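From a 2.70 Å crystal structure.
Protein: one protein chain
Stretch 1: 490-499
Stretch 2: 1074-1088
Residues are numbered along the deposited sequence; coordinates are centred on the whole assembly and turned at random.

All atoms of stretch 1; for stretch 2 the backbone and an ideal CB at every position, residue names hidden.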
# COMPACT_ATOMS: atom_id res chain seq x y z
N GLY A 490 74.71 -23.65 28.66
CA GLY A 490 75.03 -22.26 28.37
C GLY A 490 75.01 -21.90 26.89
O GLY A 490 75.93 -21.25 26.40
N GLU A 491 73.97 -22.33 26.20
CA GLU A 491 73.83 -22.06 24.77
C GLU A 491 72.64 -21.16 24.46
O GLU A 491 71.55 -21.33 25.00
CB GLU A 491 73.69 -23.37 24.00
CG GLU A 491 74.93 -24.25 24.04
CD GLU A 491 76.10 -23.60 23.33
OE1 GLU A 491 75.88 -22.95 22.29
OE2 GLU A 491 77.25 -23.76 23.79
N GLU A 492 72.86 -20.20 23.57
CA GLU A 492 71.81 -19.29 23.11
C GLU A 492 71.08 -19.89 21.92
O GLU A 492 71.59 -20.78 21.24
CB GLU A 492 72.38 -17.92 22.75
CG GLU A 492 72.85 -17.08 23.94
CD GLU A 492 74.06 -17.66 24.64
OE1 GLU A 492 74.43 -18.82 24.34
OE2 GLU A 492 74.65 -16.96 25.49
N LEU A 493 69.87 -19.40 21.68
CA LEU A 493 69.01 -19.88 20.61
C LEU A 493 68.73 -21.37 20.78
O LEU A 493 68.58 -22.10 19.80
CB LEU A 493 69.63 -19.63 19.24
CG LEU A 493 69.77 -18.18 18.78
CD1 LEU A 493 70.51 -18.12 17.46
CD2 LEU A 493 68.41 -17.49 18.68
N PHE A 494 68.67 -21.82 22.03
CA PHE A 494 68.18 -23.15 22.32
C PHE A 494 67.27 -23.10 23.54
O PHE A 494 67.72 -23.23 24.67
CB PHE A 494 69.33 -24.13 22.57
CG PHE A 494 70.09 -24.49 21.32
CD1 PHE A 494 69.45 -25.07 20.24
CD2 PHE A 494 71.45 -24.26 21.24
CE1 PHE A 494 70.14 -25.40 19.09
CE2 PHE A 494 72.16 -24.59 20.10
CZ PHE A 494 71.50 -25.16 19.02
N GLY A 495 65.99 -22.87 23.28
CA GLY A 495 64.98 -22.94 24.32
C GLY A 495 64.78 -24.39 24.70
O GLY A 495 64.70 -25.25 23.83
N ALA A 496 64.66 -24.65 26.00
CA ALA A 496 64.59 -26.02 26.48
C ALA A 496 63.35 -26.74 25.94
O ALA A 496 63.41 -27.91 25.56
CB ALA A 496 64.59 -26.04 28.00
N VAL A 497 62.22 -26.03 25.91
CA VAL A 497 60.95 -26.63 25.49
C VAL A 497 61.02 -27.07 24.03
O VAL A 497 60.70 -28.22 23.71
CB VAL A 497 59.78 -25.64 25.72
CG1 VAL A 497 58.48 -26.18 25.13
CG2 VAL A 497 59.62 -25.36 27.20
N GLY A 498 61.43 -26.17 23.16
CA GLY A 498 61.52 -26.47 21.74
C GLY A 498 62.49 -27.60 21.45
O GLY A 498 62.19 -28.52 20.69
N LEU A 499 63.67 -27.52 22.07
CA LEU A 499 64.71 -28.52 21.86
C LEU A 499 64.25 -29.90 22.31
O LEU A 499 64.57 -30.91 21.68
CB LEU A 499 65.98 -28.12 22.60
CG LEU A 499 67.20 -29.02 22.38
CD1 LEU A 499 67.57 -29.08 20.91
CD2 LEU A 499 68.39 -28.57 23.23
N UNK A 1074 62.34 -27.28 11.76
CA UNK A 1074 61.26 -26.40 12.16
C UNK A 1074 61.22 -26.34 13.69
O UNK A 1074 61.06 -25.27 14.28
CB UNK A 1074 59.92 -26.88 11.59
N UNK A 1075 61.38 -27.50 14.32
CA UNK A 1075 61.39 -27.58 15.76
C UNK A 1075 62.51 -26.75 16.36
O UNK A 1075 62.35 -26.15 17.42
CB UNK A 1075 61.52 -29.04 16.20
N UNK A 1076 63.65 -26.73 15.68
CA UNK A 1076 64.80 -25.97 16.15
C UNK A 1076 64.58 -24.48 15.96
O UNK A 1076 65.11 -23.66 16.71
CB UNK A 1076 66.07 -26.41 15.42
N UNK A 1077 63.80 -24.12 14.94
CA UNK A 1077 63.46 -22.72 14.71
C UNK A 1077 62.59 -22.23 15.86
O UNK A 1077 62.74 -21.09 16.32
CB UNK A 1077 62.75 -22.54 13.37
N UNK A 1078 61.69 -23.08 16.32
CA UNK A 1078 60.86 -22.76 17.48
C UNK A 1078 61.74 -22.55 18.71
O UNK A 1078 61.63 -21.54 19.40
CB UNK A 1078 59.84 -23.87 17.74
N UNK A 1079 62.60 -23.53 18.98
CA UNK A 1079 63.51 -23.45 20.12
C UNK A 1079 64.26 -22.13 20.12
O UNK A 1079 64.39 -21.48 21.16
CB UNK A 1079 64.50 -24.62 20.10
N UNK A 1080 64.74 -21.73 18.95
CA UNK A 1080 65.47 -20.48 18.80
C UNK A 1080 64.60 -19.27 19.14
O UNK A 1080 65.00 -18.40 19.91
CB UNK A 1080 66.01 -20.35 17.37
N UNK A 1081 63.40 -19.21 18.56
CA UNK A 1081 62.48 -18.10 18.81
C UNK A 1081 62.09 -18.02 20.28
O UNK A 1081 61.92 -16.93 20.83
CB UNK A 1081 61.23 -18.24 17.95
N UNK A 1082 61.93 -19.18 20.91
CA UNK A 1082 61.63 -19.26 22.33
C UNK A 1082 62.71 -18.56 23.14
O UNK A 1082 62.43 -17.74 24.02
CB UNK A 1082 61.49 -20.72 22.77
N UNK A 1083 63.96 -18.88 22.83
CA UNK A 1083 65.10 -18.33 23.56
C UNK A 1083 65.23 -16.83 23.32
O UNK A 1083 65.49 -16.07 24.24
CB UNK A 1083 66.39 -19.04 23.15
N UNK A 1084 65.05 -16.41 22.07
CA UNK A 1084 65.12 -15.00 21.72
C UNK A 1084 64.17 -14.17 22.59
O UNK A 1084 64.55 -13.12 23.10
CB UNK A 1084 64.79 -14.81 20.24
N UNK A 1085 62.94 -14.64 22.74
CA UNK A 1085 61.94 -13.91 23.50
C UNK A 1085 62.25 -13.96 24.99
O UNK A 1085 62.04 -12.97 25.70
CB UNK A 1085 60.54 -14.48 23.23
N UNK A 1086 62.73 -15.10 25.47
CA UNK A 1086 63.13 -15.23 26.86
C UNK A 1086 64.27 -14.27 27.16
O UNK A 1086 64.24 -13.54 28.15
CB UNK A 1086 63.54 -16.67 27.18
N UNK A 1087 65.28 -14.28 26.30
CA UNK A 1087 66.45 -13.44 26.48
C UNK A 1087 66.06 -11.97 26.46
O UNK A 1087 66.56 -11.18 27.26
CB UNK A 1087 67.49 -13.73 25.40
N UNK A 1088 65.18 -11.61 25.54
CA UNK A 1088 64.70 -10.24 25.43
C UNK A 1088 64.11 -9.76 26.77
O UNK A 1088 64.43 -8.67 27.24
CB UNK A 1088 63.66 -10.13 24.32

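Stretch 2 is helical throughout, and stretch 1 crosses it as a loop that enters a helix after Gly-495. Position 1074 lies out of reach of stretch 1, which sets no preference; it is Tyr-1074.

At 1075 the ideal CB would point sideways, 4.6 Å from Gly-498 O. There is room for a small side chain, so glycine is not required. The residue is Gly-1075.

At 1076 CA-to-CB points sideways, with nothing of stretch 1 within 5.5 Å of CB. The Phe-494 ring and Leu-499 lie farther out, so a longer apolar side chain suits. Leu-1076 reaches them: its CD2 is 4.1 Å from Phe-494 CE1, at the ring edge, and 3.9 Å from Leu-499 CD1.

Position 1077 points away, and 1078 sideways. Stretch 1 asks little of either. They are Ala-1077 and Asn-1078.

Position 1079 points toward stretch 1. Its CB is 3.6 Å from Leu-499 N and 3.8 Å from Gly-495 O. Space is short and an acceptor is near, so a small residue fits, and a hydroxyl would add a bond. It is Ser-1079; its OG donates to Gly-495 O at 2.8 Å, while Gly-495 N donates to the backbone Ser-1079 O at 3.0 Å. Gly-495 is thus held through both its N and its O.

At 1080 the CB points sideways, 3.9 Å from Leu-493 O. A small apolar residue suits. Ala-1080 CB packs 4.0 Å from Leu-493 CD2.

Position 1081 points away; it is Met-1081.

Position 1082 points toward Gly-495 and the start of the helix, where backbone NH groups are free. An acceptor on a side chain of some length suits: Glu or Gln. Glu-1082 OE1 accepts from Gly-498 N at 2.8 Å.

Position 1083 points toward the loop, its CB 3.7 Å from Leu-493 CA. Backbone carbonyls lie beyond, so a long, flexible chain suits, perhaps a basic one. Arg-1083 lays CG 3.4 Å from Leu-493 N and places NE 3.6 Å from Glu-491 O.

At 1084 the CB points sideways, 4.8 Å from Leu-493 CD2. An aliphatic residue suits; Ile-1084 CG1 comes within 3.3 Å of Leu-493 CD2.

Positions 1085 and 1088 are out of reach: Cys-1085 and Arg-1088. Positions 1086 and 1087 point toward stretch 1 across more open space, where polar residues are acceptable. They are Glu-1086 and Gln-1087. Glu-1086 OE1 forms a salt bridge with Arg-1083 NH1 at 2.9 Å. Gln-1087 NE2 lies 4.2 Å from Glu-492 CG.

Stretch 2 1074-1088: YGLANSAMERICEQR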
# COMPACT_ATOMS: atom_id res chain seq x y z
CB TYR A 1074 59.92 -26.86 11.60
CG TYR A 1074 58.82 -25.83 11.71
CD1 TYR A 1074 58.73 -24.79 10.79
CD2 TYR A 1074 57.89 -25.87 12.74
CE1 TYR A 1074 57.73 -23.84 10.88
CE2 TYR A 1074 56.89 -24.92 12.84
CZ TYR A 1074 56.82 -23.91 11.91
OH TYR A 1074 55.83 -22.96 12.00
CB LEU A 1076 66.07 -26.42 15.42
CG LEU A 1076 66.66 -27.76 15.87
CD1 LEU A 1076 67.72 -28.24 14.89
CD2 LEU A 1076 67.24 -27.65 17.27
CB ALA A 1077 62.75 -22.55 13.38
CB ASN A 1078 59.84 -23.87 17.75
CG ASN A 1078 58.70 -23.88 16.75
OD1 ASN A 1078 58.53 -22.94 15.99
ND2 ASN A 1078 57.93 -24.96 16.75
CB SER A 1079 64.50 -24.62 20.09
OG SER A 1079 65.40 -24.54 21.18
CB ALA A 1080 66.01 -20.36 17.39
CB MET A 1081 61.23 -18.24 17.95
CG MET A 1081 61.46 -17.95 16.48
SD MET A 1081 59.94 -18.01 15.52
CE MET A 1081 60.57 -17.68 13.87
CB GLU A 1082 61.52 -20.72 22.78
CG GLU A 1082 60.28 -21.44 22.28
CD GLU A 1082 60.33 -22.94 22.53
OE1 GLU A 1082 61.24 -23.38 23.26
OE2 GLU A 1082 59.47 -23.66 21.99
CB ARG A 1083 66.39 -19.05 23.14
CG ARG A 1083 67.53 -18.92 24.12
CD ARG A 1083 67.26 -19.74 25.37
NE ARG A 1083 68.44 -19.88 26.22
CZ ARG A 1083 68.69 -19.16 27.31
NH1 ARG A 1083 67.84 -18.22 27.71
NH2 ARG A 1083 69.80 -19.38 28.01
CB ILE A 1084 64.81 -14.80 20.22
CG1 ILE A 1084 65.93 -15.39 19.38
CG2 ILE A 1084 64.62 -13.31 19.91
CD1 ILE A 1084 65.67 -15.38 17.88
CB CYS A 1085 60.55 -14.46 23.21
SG CYS A 1085 60.03 -14.18 21.50
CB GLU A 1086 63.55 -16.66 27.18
CG GLU A 1086 63.85 -16.89 28.66
CD GLU A 1086 64.40 -18.28 28.95
OE1 GLU A 1086 65.02 -18.88 28.05
OE2 GLU A 1086 64.22 -18.76 30.09
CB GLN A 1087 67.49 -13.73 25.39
CG GLN A 1087 68.22 -15.06 25.56
CD GLN A 1087 69.13 -15.08 26.77
OE1 GLN A 1087 68.69 -15.35 27.89
NE2 GLN A 1087 70.40 -14.79 26.55
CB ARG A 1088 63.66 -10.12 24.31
CG ARG A 1088 64.27 -10.01 22.92
CD ARG A 1088 63.18 -9.86 21.85
NE ARG A 1088 62.37 -8.66 22.05
CZ ARG A 1088 62.67 -7.46 21.55
NH1 ARG A 1088 63.75 -7.28 20.80
NH2 ARG A 1088 61.87 -6.43 21.80
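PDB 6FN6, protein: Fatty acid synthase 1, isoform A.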